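Local coordinates for alpha-aminoadipate/glutamate carrier protein LysW (Sulfolobus tokodaii, PDB 3VPB) that carries covalently attached substrates through lysine and arginine biosynthesis, bound glutamate being turned into ornithine and bound alpha-aminoadipate into lysine, at residues C6-G11 against H27-Q32. Residues are numbered along the deposited sequence; the frame is centred on the assembly and turned at random.
Sequences CPVCNG and HECGAQ. With ZN (zinc ion), chain B.
C6 and C9 reach across to H27 and C29 through a shared zinc ion, a site of three cysteines and one histidine in which the imidazole coordinates through ND1 rather than NE2, with ND1 2.1 Å from the metal. CG of H27 is anti to its backbone N (chi1 -160°), and the ring meets the zinc with its ND1 corner: SG of C9 lies at the ring edge, in plane, 3.4 Å from CE1, whereas SG of C6 approaches obliquely. NE2 of H27 donates to the carbonyl O of D12, and with the zinc at ND1 this holds the ring's rotation; it may also make the ligand more electron-rich. Backbone amides grip the sulfurs, probably easing their negative charge. SG of C6 accepts from the N of V8 and of C9, SG of C9 from G11 N at 3.3 Å, and SG of C29 from A31 N at 3.5 Å. Beside the metal, CB of C9 packs on CB of C29 at 3.7 Å; farther out, CG2 of V8 meets CB of A31 at 3.6 Å. C6 O takes both N and ND2 of N10, closing the first knuckle, while a type I turn from H27 to G30 shapes the second. As in other zinc ribbons, the ion clamps the loop joining strands 2-5 and 12-15 to the one joining 24-26 and 32-38; C6 and H27 rest on V13 and L33, and V8 touches L46 of strand 41-46.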
ATOM      1  N   CYS E   6       1.810  12.914  27.555  1.00 32.57           N
ATOM      2  CA  CYS E   6       1.704  11.986  26.429  1.00 31.81           C
ATOM      3  C   CYS E   6       0.394  12.203  25.652  1.00 32.87           C
ATOM      4  O   CYS E   6      -0.687  12.137  26.235  1.00 32.81           O
ATOM      5  CB  CYS E   6       1.802  10.554  26.944  1.00 32.12           C
ATOM      6  SG  CYS E   6       1.737   9.299  25.665  1.00 29.01           S
ATOM      7  N   PRO E   7       0.485  12.457  24.336  1.00 33.38           N
ATOM      8  CA  PRO E   7      -0.695  12.717  23.510  1.00 34.27           C
ATOM      9  C   PRO E   7      -1.536  11.455  23.290  1.00 34.92           C
ATOM     10  O   PRO E   7      -2.601  11.513  22.662  1.00 35.68           O
ATOM     11  CB  PRO E   7      -0.086  13.179  22.185  1.00 34.87           C
ATOM     12  CG  PRO E   7       1.211  12.474  22.108  1.00 34.27           C
ATOM     13  CD  PRO E   7       1.714  12.387  23.527  1.00 33.77           C
ATOM     14  N   VAL E   8      -1.055  10.331  23.819  1.00 35.18           N
ATOM     15  CA  VAL E   8      -1.682   9.028  23.615  1.00 35.14           C
ATOM     16  C   VAL E   8      -2.387   8.562  24.881  1.00 35.37           C
ATOM     17  O   VAL E   8      -3.568   8.210  24.829  1.00 35.21           O
ATOM     18  CB  VAL E   8      -0.650   7.978  23.140  1.00 35.00           C
ATOM     19  CG1 VAL E   8      -1.253   6.562  23.136  1.00 35.68           C
ATOM     20  CG2 VAL E   8      -0.125   8.348  21.766  1.00 34.52           C
ATOM     21  N   CYS E   9      -1.671   8.573  26.009  1.00 35.56           N
ATOM     22  CA  CYS E   9      -2.196   8.055  27.276  1.00 35.94           C
ATOM     23  C   CYS E   9      -2.410   9.097  28.379  1.00 37.38           C
ATOM     24  O   CYS E   9      -2.989   8.783  29.429  1.00 37.19           O
ATOM     25  CB  CYS E   9      -1.293   6.941  27.811  1.00 36.01           C
ATOM     26  SG  CYS E   9       0.268   7.485  28.547  1.00 33.20           S
ATOM     27  N   ASN E  10      -1.921  10.318  28.151  1.00 38.23           N
ATOM     28  CA  ASN E  10      -2.016  11.408  29.138  1.00 39.87           C
ATOM     29  C   ASN E  10      -1.195  11.177  30.405  1.00 39.99           C
ATOM     30  O   ASN E  10      -1.325  11.901  31.397  1.00 40.33           O
ATOM     31  CB  ASN E  10      -3.482  11.727  29.466  1.00 40.33           C
ATOM     32  CG  ASN E  10      -4.226  12.284  28.277  1.00 42.90           C
ATOM     33  OD1 ASN E  10      -5.454  12.229  28.212  1.00 46.07           O
ATOM     34  ND2 ASN E  10      -3.479  12.829  27.314  1.00 46.69           N
ATOM     35  N   GLY E  11      -0.333  10.173  30.357  1.00 40.21           N
ATOM     36  CA  GLY E  11       0.627   9.949  31.418  1.00 40.75           C
ATOM     37  C   GLY E  11       1.649  11.074  31.424  1.00 41.01           C
ATOM     38  O   GLY E  11       1.643  11.947  30.553  1.00 40.78           O
ATOM     39  N   HIS E  27       7.281   6.001  25.223  1.00 32.86           N
ATOM     40  CA  HIS E  27       6.540   6.044  26.460  1.00 32.38           C
ATOM     41  C   HIS E  27       6.022   4.669  26.840  1.00 32.07           C
ATOM     42  O   HIS E  27       5.847   3.807  25.976  1.00 31.41           O
ATOM     43  CB  HIS E  27       5.408   7.072  26.409  1.00 31.91           C
ATOM     44  CG  HIS E  27       4.938   7.489  27.764  1.00 33.01           C
ATOM     45  ND1 HIS E  27       3.606   7.530  28.114  1.00 33.50           N
ATOM     46  CD2 HIS E  27       5.633   7.824  28.880  1.00 34.14           C
ATOM     47  CE1 HIS E  27       3.498   7.918  29.375  1.00 33.25           C
ATOM     48  NE2 HIS E  27       4.713   8.092  29.864  1.00 33.93           N
ATOM     49  N   GLU E  28       5.766   4.494  28.135  1.00 31.87           N
ATOM     50  CA  GLU E  28       5.437   3.184  28.723  1.00 32.23           C
ATOM     51  C   GLU E  28       4.089   2.624  28.252  1.00 31.14           C
ATOM     52  O   GLU E  28       3.805   1.446  28.440  1.00 30.97           O
ATOM     53  CB  GLU E  28       5.468   3.267  30.256  1.00 32.59           C
ATOM     54  CG  GLU E  28       4.849   4.560  30.798  1.00 36.35           C
ATOM     55  CD  GLU E  28       4.442   4.497  32.260  1.00 40.72           C
ATOM     56  OE1 GLU E  28       3.387   5.085  32.588  1.00 42.15           O
ATOM     57  OE2 GLU E  28       5.171   3.878  33.074  1.00 43.04           O
ATOM     58  N   CYS E  29       3.277   3.479  27.644  1.00 30.22           N
ATOM     59  CA  CYS E  29       1.995   3.074  27.063  1.00 29.39           C
ATOM     60  C   CYS E  29       2.135   2.275  25.757  1.00 29.10           C
ATOM     61  O   CYS E  29       1.166   1.676  25.285  1.00 28.55           O
ATOM     62  CB  CYS E  29       1.133   4.307  26.805  1.00 29.20           C
ATOM     63  SG  CYS E  29       1.839   5.473  25.621  1.00 28.72           S
ATOM     64  N   GLY E  30       3.328   2.302  25.166  1.00 28.60           N
ATOM     65  CA  GLY E  30       3.589   1.653  23.881  1.00 29.06           C
ATOM     66  C   GLY E  30       3.726   2.630  22.717  1.00 29.37           C
ATOM     67  O   GLY E  30       4.015   2.227  21.589  1.00 29.75           O
ATOM     68  N   ALA E  31       3.512   3.918  22.985  1.00 28.67           N
ATOM     69  CA  ALA E  31       3.590   4.930  21.934  1.00 28.91           C
ATOM     70  C   ALA E  31       5.028   5.385  21.715  1.00 28.73           C
ATOM     71  O   ALA E  31       5.829   5.474  22.657  1.00 28.21           O
ATOM     72  CB  ALA E  31       2.698   6.125  22.254  1.00 28.63           C
ATOM     73  N   GLN E  32       5.343   5.634  20.450  1.00 28.61           N
ATOM     74  CA  GLN E  32       6.568   6.309  20.061  1.00 29.11           C
ATOM     75  C   GLN E  32       6.173   7.748  19.789  1.00 28.34           C
ATOM     76  O   GLN E  32       5.171   7.992  19.109  1.00 28.65           O
ATOM     77  CB  GLN E  32       7.146   5.671  18.806  1.00 29.67           C
ATOM     78  CG  GLN E  32       8.075   4.478  19.076  1.00 34.11           C
ATOM     79  CD  GLN E  32       9.532   4.887  19.148  1.00 39.70           C
ATOM     80  OE1 GLN E  32      10.320   4.611  18.234  1.00 42.01           O
ATOM     81  NE2 GLN E  32       9.899   5.578  20.225  1.00 41.58           N
TER
HETATM   82 ZN    ZN B 100       1.879   7.434  26.871  1.00 28.46          ZN